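Local coordinates for protein D-alanyl transferase DltD (Enterococcus faecium TX0133A04, PDB 6PFX) that probably takes part in the D-alanylation of lipoteichoic acid, a step in building the Gram-positive cell wall, as a membrane-associated SGNH-hydrolase-like transferase, at residues A[86-91]-A[123-128]; A[140-145]-A[275-280]; A[229-234]-A[339-344]; A[234-237]-A[242-245]. All coordinates share one frame; numbering follows the deposited sequence.

The four contacts form two pairs on opposite sides of the centre of a chain built round a parallel five-stranded sheet. Interactions 1 and 2, centres 13 Å apart, touch through the Arg87–Asp140 salt bridge; there the consecutive helices 123-132 and 138-147 lie against helices 79-89 and 271-284. Interactions 3 and 4, centres 9 Å apart, share Thr234. Interaction 1 closes before the others open, the segments of interactions 2 and 3 alternate, and interaction 4 starts where interaction 3 does and falls between the segments of interaction 2. One pair thus packs helices together, while the other, about 40 Å away between the centres of interactions 1 and 4, joins helix ends and a loop.

Interaction 1: residues A[86-91]-A[123-128]; sequences MRSAGD and ELQTYD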
loop_
_atom_site.group_PDB
_atom_site.type_symbol
_atom_site.label_atom_id
_atom_site.label_comp_id
_atom_site.label_asym_id
_atom_site.label_seq_id
_atom_site.Cartn_x
_atom_site.Cartn_y
_atom_site.Cartn_z
ATOM N N MET A 86 -7.280 6.378 3.963
ATOM C CA MET A 86 -7.631 7.388 2.974
ATOM C C MET A 86 -8.952 8.058 3.318
ATOM O O MET A 86 -9.071 9.289 3.268
ATOM C CB MET A 86 -7.767 6.734 1.602
ATOM C CG MET A 86 -6.482 6.236 1.019
ATOM S SD MET A 86 -6.833 5.460 -0.573
ATOM C CE MET A 86 -5.202 4.847 -0.936
ATOM N N ARG A 87 -9.970 7.245 3.632
ATOM C CA ARG A 87 -11.307 7.757 3.915
ATOM C C ARG A 87 -11.302 8.650 5.148
ATOM O O ARG A 87 -11.991 9.676 5.184
ATOM C CB ARG A 87 -12.272 6.578 4.105
ATOM C CG ARG A 87 -13.729 6.964 4.363
ATOM C CD ARG A 87 -14.398 7.392 3.067
ATOM N NE ARG A 87 -15.771 7.860 3.248
ATOM C CZ ARG A 87 -16.869 7.251 2.796
ATOM N NH1 ARG A 87 -16.801 6.108 2.113
ATOM N NH2 ARG A 87 -18.054 7.810 3.029
ATOM N N SER A 88 -10.550 8.268 6.180
ATOM C CA SER A 88 -10.525 9.051 7.409
ATOM C C SER A 88 -9.744 10.346 7.238
ATOM O O SER A 88 -9.936 11.284 8.018
ATOM C CB SER A 88 -9.932 8.227 8.555
ATOM O OG SER A 88 -8.566 7.909 8.332
ATOM N N ALA A 89 -8.865 10.423 6.241
ATOM C CA ALA A 89 -8.223 11.691 5.930
ATOM C C ALA A 89 -9.197 12.666 5.287
ATOM O O ALA A 89 -8.970 13.881 5.338
ATOM C CB ALA A 89 -7.019 11.451 5.022
ATOM N N GLY A 90 -10.271 12.163 4.686
ATOM C CA GLY A 90 -11.273 13.040 4.107
ATOM C C GLY A 90 -10.674 14.026 3.127
ATOM O O GLY A 90 -9.877 13.665 2.246
ATOM N N ASP A 91 -11.052 15.297 3.294
ATOM C CA ASP A 91 -10.669 16.329 2.345
ATOM C C ASP A 91 -9.173 16.603 2.334
ATOM O O ASP A 91 -8.695 17.276 1.414
ATOM C CB ASP A 91 -11.385 17.648 2.656
ATOM C CG ASP A 91 -12.833 17.639 2.235
ATOM O OD1 ASP A 91 -13.239 16.692 1.530
ATOM O OD2 ASP A 91 -13.564 18.579 2.610
ATOM N N GLU A 123 -11.147 1.833 15.361
ATOM C CA GLU A 123 -12.497 2.305 15.632
ATOM C C GLU A 123 -12.643 3.767 15.234
ATOM O O GLU A 123 -13.693 4.181 14.728
ATOM C CB GLU A 123 -12.836 2.144 17.114
ATOM C CG GLU A 123 -13.180 0.727 17.533
ATOM C CD GLU A 123 -13.442 0.619 19.026
ATOM O OE1 GLU A 123 -12.637 1.160 19.815
ATOM O OE2 GLU A 123 -14.459 0.007 19.409
ATOM N N LEU A 124 -11.601 4.573 15.476
ATOM C CA LEU A 124 -11.649 5.995 15.145
ATOM C C LEU A 124 -11.934 6.192 13.662
ATOM O O LEU A 124 -12.818 6.966 13.280
ATOM C CB LEU A 124 -10.328 6.675 15.533
ATOM C CG LEU A 124 -10.133 8.132 15.095
ATOM C CD1 LEU A 124 -11.207 9.082 15.626
ATOM C CD2 LEU A 124 -8.738 8.648 15.495
ATOM N N GLN A 125 -11.194 5.484 12.808
ATOM C CA GLN A 125 -11.354 5.659 11.371
ATOM C C GLN A 125 -12.649 5.043 10.877
ATOM O O GLN A 125 -13.253 5.561 9.928
ATOM C CB GLN A 125 -10.152 5.045 10.658
ATOM C CG GLN A 125 -8.872 5.811 10.935
ATOM C CD GLN A 125 -7.659 5.185 10.299
ATOM O OE1 GLN A 125 -7.690 4.039 9.850
ATOM N NE2 GLN A 125 -6.576 5.944 10.251
ATOM N N THR A 126 -13.087 3.941 11.494
ATOM C CA THR A 126 -14.375 3.351 11.148
ATOM C C THR A 126 -15.504 4.322 11.461
ATOM O O THR A 126 -16.384 4.562 10.624
ATOM C CB THR A 126 -14.560 2.031 11.901
ATOM O OG1 THR A 126 -13.485 1.133 11.594
ATOM C CG2 THR A 126 -15.876 1.375 11.515
ATOM N N TYR A 127 -15.474 4.923 12.655
ATOM C CA TYR A 127 -16.498 5.892 13.018
ATOM C C TYR A 127 -16.393 7.141 12.150
ATOM O O TYR A 127 -17.414 7.725 11.763
ATOM C CB TYR A 127 -16.373 6.258 14.497
ATOM C CG TYR A 127 -16.667 5.154 15.493
ATOM C CD1 TYR A 127 -17.035 3.882 15.081
ATOM C CD2 TYR A 127 -16.583 5.403 16.859
ATOM C CE1 TYR A 127 -17.301 2.893 15.993
ATOM C CE2 TYR A 127 -16.863 4.416 17.779
ATOM C CZ TYR A 127 -17.209 3.163 17.337
ATOM O OH TYR A 127 -17.472 2.164 18.235
ATOM N N ASP A 128 -15.166 7.563 11.828
ATOM C CA ASP A 128 -14.993 8.661 10.887
ATOM C C ASP A 128 -15.816 8.415 9.627
ATOM O O ASP A 128 -16.519 9.305 9.134
ATOM C CB ASP A 128 -13.523 8.788 10.470
ATOM C CG ASP A 128 -12.647 9.494 11.500
ATOM O OD1 ASP A 128 -13.165 10.162 12.418
ATOM O OD2 ASP A 128 -11.410 9.371 11.367
#
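Ser88 fits its small side chain between Gln125 and Asp128, one helical turn apart on the helix that faces it, and all the touching between the two segments is done by these three residues. Van der Waals contact carries most of it. Ser88 OG rests 3.4 Å from Gln125 CG, on the aliphatic part of a chain that runs extended beyond that carbon, and Ser88 CB lies 3.8 Å from Gln125 CB. The backbones come close at this point, with the CA atoms of Ser88 and Gln125 only 5.3 Å apart. The serine CB also meets Asp128 OD2 at 3.4 Å, a carbon-to-oxygen approach without a hydrogen bond.

Polar ends find their partners outside the pair of segments. Ser88 OG stands between the backbone N and the carbonyl carbon (chi1 65°), where it hydrogen-bonds to Lys30 NZ and to backbone carbonyls of its own helix. Although Gln125 NE2 comes within 3.4 Å of Ser88 OG, the angle is too poor for a bond, and the amide nitrogen instead donates to Leu24 O. Asp128 OD1 accepts from Trp184 NE1, leaving OD2 as the carboxylate oxygen turned to the serine.

The contact is close helix-to-helix packing through a small residue, and it sets the C-terminal end of helix 79-89, just before Gly90 leaves helical geometry with positive phi, against the first turns of helix 123-132.

Interaction 2: residues A[140-145]-A[275-280]; sequences DRYLAR and FQLVLD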
loop_
_atom_site.group_PDB
_atom_site.type_symbol
_atom_site.label_atom_id
_atom_site.label_comp_id
_atom_site.label_asym_id
_atom_site.label_seq_id
_atom_site.Cartn_x
_atom_site.Cartn_y
_atom_site.Cartn_z
ATOM N N ASP A 140 -19.821 1.599 0.215
ATOM C CA ASP A 140 -20.175 1.524 1.625
ATOM C C ASP A 140 -20.798 0.177 1.958
ATOM O O ASP A 140 -20.547 -0.384 3.033
ATOM C CB ASP A 140 -21.169 2.640 1.978
ATOM C CG ASP A 140 -20.600 4.035 1.775
ATOM O OD1 ASP A 140 -19.444 4.288 2.177
ATOM O OD2 ASP A 140 -21.328 4.905 1.234
ATOM N N ARG A 141 -21.637 -0.345 1.052
ATOM C CA ARG A 141 -22.283 -1.628 1.291
ATOM C C ARG A 141 -21.252 -2.742 1.308
ATOM O O ARG A 141 -21.322 -3.647 2.147
ATOM C CB ARG A 141 -23.349 -1.896 0.232
ATOM C CG ARG A 141 -24.481 -0.877 0.217
ATOM C CD ARG A 141 -25.562 -1.287 -0.777
ATOM N NE ARG A 141 -26.363 -2.390 -0.259
ATOM C CZ ARG A 141 -27.334 -2.995 -0.932
ATOM N NH1 ARG A 141 -27.626 -2.614 -2.167
ATOM N NH2 ARG A 141 -28.008 -3.988 -0.367
ATOM N N TYR A 142 -20.273 -2.676 0.400
ATOM C CA TYR A 142 -19.232 -3.691 0.360
ATOM C C TYR A 142 -18.396 -3.655 1.632
ATOM O O TYR A 142 -18.124 -4.693 2.244
ATOM C CB TYR A 142 -18.346 -3.509 -0.880
ATOM C CG TYR A 142 -17.201 -4.477 -0.884
ATOM C CD1 TYR A 142 -17.384 -5.800 -1.267
ATOM C CD2 TYR A 142 -15.941 -4.083 -0.465
ATOM C CE1 TYR A 142 -16.343 -6.699 -1.239
ATOM C CE2 TYR A 142 -14.883 -4.983 -0.431
ATOM C CZ TYR A 142 -15.096 -6.288 -0.827
ATOM O OH TYR A 142 -14.081 -7.213 -0.812
ATOM N N LEU A 143 -17.961 -2.461 2.039
ATOM C CA LEU A 143 -17.165 -2.365 3.254
ATOM C C LEU A 143 -17.933 -2.887 4.461
ATOM O O LEU A 143 -17.363 -3.581 5.309
ATOM C CB LEU A 143 -16.725 -0.926 3.478
ATOM C CG LEU A 143 -15.942 -0.671 4.763
ATOM C CD1 LEU A 143 -14.675 -1.486 4.774
ATOM C CD2 LEU A 143 -15.661 0.826 4.847
ATOM N N ALA A 144 -19.224 -2.558 4.572
ATOM C CA ALA A 144 -19.999 -3.054 5.705
ATOM C C ALA A 144 -20.060 -4.573 5.684
ATOM O O ALA A 144 -19.880 -5.227 6.718
ATOM C CB ALA A 144 -21.410 -2.468 5.696
ATOM N N ARG A 145 -20.262 -5.147 4.496
ATOM C CA ARG A 145 -20.280 -6.597 4.350
ATOM C C ARG A 145 -18.960 -7.203 4.797
ATOM O O ARG A 145 -18.933 -8.231 5.484
ATOM C CB ARG A 145 -20.547 -6.962 2.888
ATOM C CG ARG A 145 -21.996 -6.875 2.483
ATOM C CD ARG A 145 -22.322 -7.768 1.290
ATOM N NE ARG A 145 -21.512 -7.505 0.099
ATOM C CZ ARG A 145 -21.702 -6.484 -0.736
ATOM N NH1 ARG A 145 -22.665 -5.601 -0.507
ATOM N NH2 ARG A 145 -20.924 -6.342 -1.800
ATOM N N PHE A 275 -9.372 -3.752 -2.894
ATOM C CA PHE A 275 -8.629 -2.785 -3.698
ATOM C C PHE A 275 -9.574 -1.833 -4.415
ATOM O O PHE A 275 -9.277 -0.638 -4.548
ATOM C CB PHE A 275 -7.735 -3.548 -4.707
ATOM C CG PHE A 275 -6.823 -2.650 -5.500
ATOM C CD1 PHE A 275 -5.808 -1.983 -4.875
ATOM C CD2 PHE A 275 -6.961 -2.500 -6.870
ATOM C CE1 PHE A 275 -4.982 -1.147 -5.566
ATOM C CE2 PHE A 275 -6.115 -1.653 -7.575
ATOM C CZ PHE A 275 -5.133 -0.974 -6.918
ATOM N N GLN A 276 -10.744 -2.325 -4.826
ATOM C CA GLN A 276 -11.731 -1.451 -5.445
ATOM C C GLN A 276 -12.167 -0.325 -4.512
ATOM O O GLN A 276 -12.497 0.770 -4.980
ATOM C CB GLN A 276 -12.944 -2.248 -5.926
ATOM C CG GLN A 276 -13.936 -1.391 -6.693
ATOM C CD GLN A 276 -13.400 -0.749 -7.977
ATOM O OE1 GLN A 276 -12.403 -1.177 -8.569
ATOM N NE2 GLN A 276 -14.091 0.284 -8.412
ATOM N N LEU A 277 -12.197 -0.576 -3.200
ATOM C CA LEU A 277 -12.491 0.496 -2.258
ATOM C C LEU A 277 -11.464 1.612 -2.376
ATOM O O LEU A 277 -11.819 2.794 -2.414
ATOM C CB LEU A 277 -12.486 -0.044 -0.830
ATOM C CG LEU A 277 -13.623 -0.967 -0.419
ATOM C CD1 LEU A 277 -13.377 -1.550 0.957
ATOM C CD2 LEU A 277 -14.902 -0.161 -0.374
ATOM N N VAL A 278 -10.179 1.251 -2.411
ATOM C CA VAL A 278 -9.116 2.233 -2.609
ATOM C C VAL A 278 -9.351 3.042 -3.875
ATOM O O VAL A 278 -9.247 4.269 -3.859
ATOM C CB VAL A 278 -7.755 1.515 -2.650
ATOM C CG1 VAL A 278 -6.671 2.428 -3.126
ATOM C CG2 VAL A 278 -7.430 0.892 -1.278
ATOM N N LEU A 279 -9.633 2.371 -4.997
ATOM C CA LEU A 279 -9.870 3.070 -6.261
ATOM C C LEU A 279 -11.079 3.997 -6.179
ATOM O O LEU A 279 -11.057 5.113 -6.717
ATOM C CB LEU A 279 -10.053 2.040 -7.372
ATOM C CG LEU A 279 -8.867 1.106 -7.618
ATOM C CD1 LEU A 279 -9.095 0.301 -8.904
ATOM C CD2 LEU A 279 -7.566 1.899 -7.692
ATOM N N ASP A 280 -12.146 3.544 -5.525
ATOM C CA ASP A 280 -13.329 4.375 -5.335
ATOM C C ASP A 280 -12.959 5.682 -4.652
ATOM O O ASP A 280 -13.351 6.765 -5.103
ATOM C CB ASP A 280 -14.334 3.557 -4.520
ATOM C CG ASP A 280 -15.719 4.177 -4.454
ATOM O OD1 ASP A 280 -15.951 5.010 -3.552
ATOM O OD2 ASP A 280 -16.583 3.796 -5.280
#
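Segments 140-145 of helix 138-147 and 275-280 of helix 271-284 come nearest at Leu143 and Leu277, whose CA atoms are 7.8 Å apart. Leu277 is the central piece. Its CG lies beside the backbone N, anti to the carbonyl carbon (chi1 -70°), and its branched end reaches both Tyr142 and Leu143. The CD1 methyl comes to the edge of the Tyr142 ring, near the ring plane, and sits 3.9 Å from Tyr142 CD2 and 4.0 Å from Tyr142 CE2. Leu277 CG is equally near Tyr142 CD2. The same CD1 meets the CD1 of Leu143 at 4.0 Å, methyl against methyl, with the two leucine side chains at about a right angle.

Tyr142 carries its ring anti to the backbone N (chi1 176°) and thereby turns the CD2–CE2 side toward the leucine. At the far end of the ring its hydroxyl hydrogen-bonds to Asp274 OD1, just before the 275-280 segment, while its ring meets Phe382 with the planes at about 25°. Tyr83 of helix 79-89 touches both leucines.

No hydrogen bond links the two segments; their shared surface is apolar and buried, and a polar tie between the helices is the bond from the tyrosine hydroxyl to Asp274. Cohesion here therefore rests on dispersion and exclusion of water, with the Asp274 bond restricting where the tyrosine ring can lie.

Interaction 3: residues A[229-234]-A[339-344]; sequences IGERET and TNYFME
Gly230 lies under the ring of Tyr341, and with no side chain of its own it lets the ring settle directly onto the helix backbone. Its CA makes a CH-pi contact, 4.1 Å from the centroid of the Tyr341 ring and 25° off the ring normal. Its carbonyl carbon covers the same face nearer the rim, 3.6 Å from Tyr341 CE1. Glu231 continues along this face toward the hydroxyl end: its backbone N lies over the face, 3.6 Å from Tyr341 CZ, and its CB and CA each approach Tyr341 OH to 3.5 Å. The backbone N of Glu233 donates to Gly230 O. Thr234 comes in at the ring edge, its OG1 near the ring plane and 3.5 Å from Tyr341 CE1. That hydroxyl stands between the backbone N and the carbonyl carbon (chi1 62°), which lets it donate back to Gly230 O at 2.8 Å, from the opposite face of the carbonyl plane to Glu233 N.

The 339-344 loop lies between strand 330-332 and helix 351-365. Tyr341 occupies the third position of its type II turn, Thr339 to Phe342, with positive phi; Asn340 CB lies against the ring's other face.

No hydrogen bond crosses the contact. The aromatic face is pressed on peptide groups and CH bonds, while the threonine hydroxyl spends its proton on Gly230, so these two segments meet by packing rather than by directional bonds.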
loop_
_atom_site.group_PDB
_atom_site.type_symbol
_atom_site.label_atom_id
_atom_site.label_comp_id
_atom_site.label_asym_id
_atom_site.label_seq_id
_atom_site.Cartn_x
_atom_site.Cartn_y
_atom_site.Cartn_z
ATOM N N ILE A 229 26.183 -2.288 -3.839
ATOM C CA ILE A 229 25.630 -2.569 -2.523
ATOM C C ILE A 229 24.889 -3.900 -2.538
ATOM O O ILE A 229 25.058 -4.727 -1.633
ATOM C CB ILE A 229 24.743 -1.393 -2.075
ATOM C CG1 ILE A 229 25.602 -0.134 -1.903
ATOM C CG2 ILE A 229 24.036 -1.726 -0.784
ATOM C CD1 ILE A 229 24.800 1.142 -1.646
ATOM N N GLY A 230 24.073 -4.141 -3.565
ATOM C CA GLY A 230 23.367 -5.408 -3.641
ATOM C C GLY A 230 24.317 -6.588 -3.629
ATOM O O GLY A 230 24.102 -7.571 -2.915
ATOM N N GLU A 231 25.385 -6.511 -4.421
ATOM C CA GLU A 231 26.327 -7.626 -4.468
ATOM C C GLU A 231 26.935 -7.879 -3.095
ATOM O O GLU A 231 27.040 -9.028 -2.651
ATOM C CB GLU A 231 27.410 -7.339 -5.504
ATOM C CG GLU A 231 28.303 -8.510 -5.847
ATOM C CD GLU A 231 29.230 -8.182 -6.998
ATOM O OE1 GLU A 231 29.663 -7.008 -7.103
ATOM O OE2 GLU A 231 29.504 -9.094 -7.806
ATOM N N ARG A 232 27.336 -6.811 -2.405
ATOM C CA ARG A 232 27.997 -6.948 -1.110
ATOM C C ARG A 232 27.048 -7.468 -0.041
ATOM O O ARG A 232 27.498 -8.114 0.913
ATOM C CB ARG A 232 28.587 -5.581 -0.741
ATOM C CG ARG A 232 29.307 -5.458 0.583
ATOM C CD ARG A 232 29.537 -3.953 0.890
ATOM N NE ARG A 232 29.877 -3.198 -0.322
ATOM C CZ ARG A 232 29.565 -1.920 -0.545
ATOM N NH1 ARG A 232 28.892 -1.216 0.357
ATOM N NH2 ARG A 232 29.919 -1.345 -1.688
ATOM N N GLU A 233 25.747 -7.220 -0.178
ATOM C CA GLU A 233 24.789 -7.531 0.875
ATOM C C GLU A 233 24.038 -8.834 0.648
ATOM O O GLU A 233 23.141 -9.155 1.434
ATOM C CB GLU A 233 23.824 -6.356 1.064
ATOM C CG GLU A 233 24.597 -5.095 1.445
ATOM C CD GLU A 233 23.783 -4.055 2.184
ATOM O OE1 GLU A 233 22.573 -4.266 2.390
ATOM O OE2 GLU A 233 24.372 -3.013 2.559
ATOM N N THR A 234 24.409 -9.609 -0.372
ATOM C CA THR A 234 23.718 -10.846 -0.717
ATOM C C THR A 234 24.704 -11.981 -0.936
ATOM O O THR A 234 24.514 -12.842 -1.801
ATOM C CB THR A 234 22.841 -10.663 -1.954
ATOM O OG1 THR A 234 23.657 -10.308 -3.086
ATOM C CG2 THR A 234 21.790 -9.563 -1.724
ATOM N N THR A 339 16.156 -9.295 -12.786
ATOM C CA THR A 339 17.123 -8.219 -12.601
ATOM C C THR A 339 17.762 -8.355 -11.227
ATOM O O THR A 339 17.089 -8.243 -10.199
ATOM C CB THR A 339 16.422 -6.879 -12.781
ATOM O OG1 THR A 339 15.849 -6.826 -14.096
ATOM C CG2 THR A 339 17.408 -5.750 -12.584
ATOM N N ASN A 340 19.054 -8.652 -11.198
ATOM C CA ASN A 340 19.711 -8.800 -9.911
ATOM C C ASN A 340 19.536 -7.546 -9.063
ATOM O O ASN A 340 19.661 -6.409 -9.541
ATOM C CB ASN A 340 21.195 -9.109 -10.094
ATOM C CG ASN A 340 21.430 -10.527 -10.582
ATOM O OD1 ASN A 340 20.568 -11.388 -10.443
ATOM N ND2 ASN A 340 22.599 -10.777 -11.151
ATOM N N TYR A 341 19.282 -7.776 -7.778
ATOM C CA TYR A 341 19.224 -6.737 -6.760
ATOM C C TYR A 341 18.015 -5.834 -6.918
ATOM O O TYR A 341 17.968 -4.768 -6.296
ATOM C CB TYR A 341 20.527 -5.932 -6.731
ATOM C CG TYR A 341 21.733 -6.817 -6.852
ATOM C CD1 TYR A 341 21.910 -7.910 -6.012
ATOM C CD2 TYR A 341 22.671 -6.590 -7.839
ATOM C CE1 TYR A 341 23.011 -8.737 -6.143
ATOM C CE2 TYR A 341 23.770 -7.403 -7.978
ATOM C CZ TYR A 341 23.943 -8.472 -7.128
ATOM O OH TYR A 341 25.045 -9.298 -7.278
ATOM N N PHE A 342 17.032 -6.227 -7.741
ATOM C CA PHE A 342 15.796 -5.456 -7.840
ATOM C C PHE A 342 15.031 -5.511 -6.526
ATOM O O PHE A 342 14.531 -4.485 -6.049
ATOM C CB PHE A 342 14.918 -5.981 -8.994
ATOM C CG PHE A 342 13.978 -4.954 -9.566
ATOM C CD1 PHE A 342 14.397 -4.107 -10.573
ATOM C CD2 PHE A 342 12.682 -4.840 -9.112
ATOM C CE1 PHE A 342 13.559 -3.152 -11.103
ATOM C CE2 PHE A 342 11.840 -3.882 -9.639
ATOM C CZ PHE A 342 12.278 -3.047 -10.638
ATOM N N MET A 343 14.944 -6.700 -5.926
ATOM C CA MET A 343 14.309 -6.915 -4.638
ATOM C C MET A 343 15.382 -7.148 -3.585
ATOM O O MET A 343 16.451 -7.692 -3.877
ATOM C CB MET A 343 13.379 -8.124 -4.687
ATOM C CG MET A 343 12.472 -8.103 -5.878
ATOM S SD MET A 343 11.359 -6.713 -5.833
ATOM C CE MET A 343 10.208 -7.286 -4.602
ATOM N N GLU A 344 15.093 -6.693 -2.364
ATOM C CA GLU A 344 15.973 -6.920 -1.225
ATOM C C GLU A 344 15.864 -8.354 -0.732
ATOM O O GLU A 344 16.846 -8.915 -0.239
ATOM C CB GLU A 344 15.615 -5.936 -0.098
ATOM C CG GLU A 344 16.564 -6.003 1.085
ATOM C CD GLU A 344 16.238 -5.015 2.184
ATOM O OE1 GLU A 344 15.813 -5.444 3.285
ATOM O OE2 GLU A 344 16.446 -3.812 1.944
#

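Interaction 4: residues A[234-237]-A[242-245]; sequences TTNN and KNDF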
loop_
_atom_site.group_PDB
_atom_site.type_symbol
_atom_site.label_atom_id
_atom_site.label_comp_id
_atom_site.label_asym_id
_atom_site.label_seq_id
_atom_site.Cartn_x
_atom_site.Cartn_y
_atom_site.Cartn_z
ATOM N N THR A 234 24.409 -9.609 -0.372
ATOM C CA THR A 234 23.718 -10.846 -0.717
ATOM C C THR A 234 24.704 -11.981 -0.936
ATOM O O THR A 234 24.514 -12.842 -1.801
ATOM C CB THR A 234 22.841 -10.663 -1.954
ATOM O OG1 THR A 234 23.657 -10.308 -3.086
ATOM C CG2 THR A 234 21.790 -9.563 -1.724
ATOM N N THR A 235 25.752 -12.031 -0.128
ATOM C CA THR A 235 26.814 -12.994 -0.363
ATOM C C THR A 235 26.611 -14.346 0.315
ATOM O O THR A 235 27.426 -15.245 0.088
ATOM C CB THR A 235 28.146 -12.421 0.125
ATOM O OG1 THR A 235 28.034 -12.177 1.531
ATOM C CG2 THR A 235 28.489 -11.145 -0.598
ATOM N N ASN A 236 25.568 -14.539 1.130
ATOM C CA ASN A 236 25.499 -15.743 1.961
ATOM C C ASN A 236 24.472 -16.779 1.492
ATOM O O ASN A 236 24.145 -17.716 2.238
ATOM C CB ASN A 236 25.332 -15.402 3.448
ATOM C CG ASN A 236 23.915 -15.034 3.827
ATOM O OD1 ASN A 236 23.017 -14.994 2.991
ATOM N ND2 ASN A 236 23.704 -14.803 5.118
ATOM N N ASN A 237 24.027 -16.694 0.245
ATOM C CA ASN A 237 23.011 -17.604 -0.249
ATOM C C ASN A 237 23.000 -17.544 -1.768
ATOM O O ASN A 237 23.577 -16.614 -2.353
ATOM C CB ASN A 237 21.625 -17.235 0.307
ATOM C CG ASN A 237 21.153 -15.841 -0.155
ATOM O OD1 ASN A 237 20.478 -15.722 -1.176
ATOM N ND2 ASN A 237 21.511 -14.796 0.594
ATOM N N LYS A 242 19.059 -10.585 0.788
ATOM C CA LYS A 242 19.900 -9.895 1.756
ATOM C C LYS A 242 20.323 -10.875 2.844
ATOM O O LYS A 242 19.495 -11.630 3.363
ATOM C CB LYS A 242 19.124 -8.728 2.360
ATOM C CG LYS A 242 19.953 -7.856 3.257
ATOM C CD LYS A 242 19.325 -6.482 3.447
ATOM C CE LYS A 242 20.194 -5.612 4.326
ATOM N NZ LYS A 242 20.301 -6.141 5.707
ATOM N N ASN A 243 21.614 -10.840 3.201
ATOM C CA ASN A 243 22.184 -11.814 4.130
ATOM C C ASN A 243 21.350 -11.994 5.400
ATOM O O ASN A 243 21.039 -13.127 5.778
ATOM C CB ASN A 243 23.634 -11.447 4.460
ATOM C CG ASN A 243 24.565 -11.672 3.291
ATOM O OD1 ASN A 243 24.144 -12.118 2.229
ATOM N ND2 ASN A 243 25.843 -11.359 3.481
ATOM N N ASP A 244 20.988 -10.904 6.090
ATOM C CA ASP A 244 20.308 -11.095 7.374
ATOM C C ASP A 244 18.916 -11.692 7.187
ATOM O O ASP A 244 18.461 -12.475 8.027
ATOM C CB ASP A 244 20.292 -9.805 8.199
ATOM C CG ASP A 244 19.487 -8.696 7.559
ATOM O OD1 ASP A 244 19.276 -8.736 6.335
ATOM O OD2 ASP A 244 19.074 -7.763 8.285
ATOM N N PHE A 245 18.248 -11.369 6.079
ATOM C CA PHE A 245 16.959 -11.978 5.784
ATOM C C PHE A 245 17.117 -13.474 5.571
ATOM O O PHE A 245 16.339 -14.278 6.096
ATOM C CB PHE A 245 16.370 -11.334 4.534
ATOM C CG PHE A 245 15.002 -11.841 4.171
ATOM C CD1 PHE A 245 14.845 -13.004 3.440
ATOM C CD2 PHE A 245 13.870 -11.152 4.563
ATOM C CE1 PHE A 245 13.584 -13.453 3.097
ATOM C CE2 PHE A 245 12.612 -11.601 4.220
ATOM C CZ PHE A 245 12.469 -12.751 3.494
#
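Asn243 reaches from the first turn of helix 243-250 into the loop at 234-237, and its side chain meets that loop atom by atom. CB comes first, 3.4 Å from Asn236 ND2, beneath an amide that runs past in the opposite direction. At CG the two amides stack, their planes 24° apart, with the CG atoms of Asn236 and Asn243 separated by 3.5 Å. OD1 then turns to the loop backbone and accepts from Asn236 N at 3.0 Å; this donor stands above the carbonyl plane, 46° out of it. Thr235 N is also close to the Asn243 oxygen, at 2.9 Å. The other branch ends in ND2, which donates to Thr235 OG1 at 3.0 Å in a nearly straight bond (164°), with the hydroxyl oxygen close to the amide plane.

These bonds belong to the short loop connecting helix 219-233 to helix 243-250, with Lys242 at the N-cap. The backbone N of Asn243 meets Glu233 O, tying the start of the second helix to the end of the first.

Asn236 returns a bond: its ND2 donates to the backbone O of Asn243 at 3.2 Å, from above that carbonyl's plane, and the same O also pairs with Thr247 OG1. Having CG between the backbone N and the carbonyl carbon folds the Asn236 amide over the amide of Asn243. Its rotation is fixed further by Asn237 ND2, which donates to Asn236 OD1 at 2.8 Å nearly along the C=O axis and also bonds to Leu241 O.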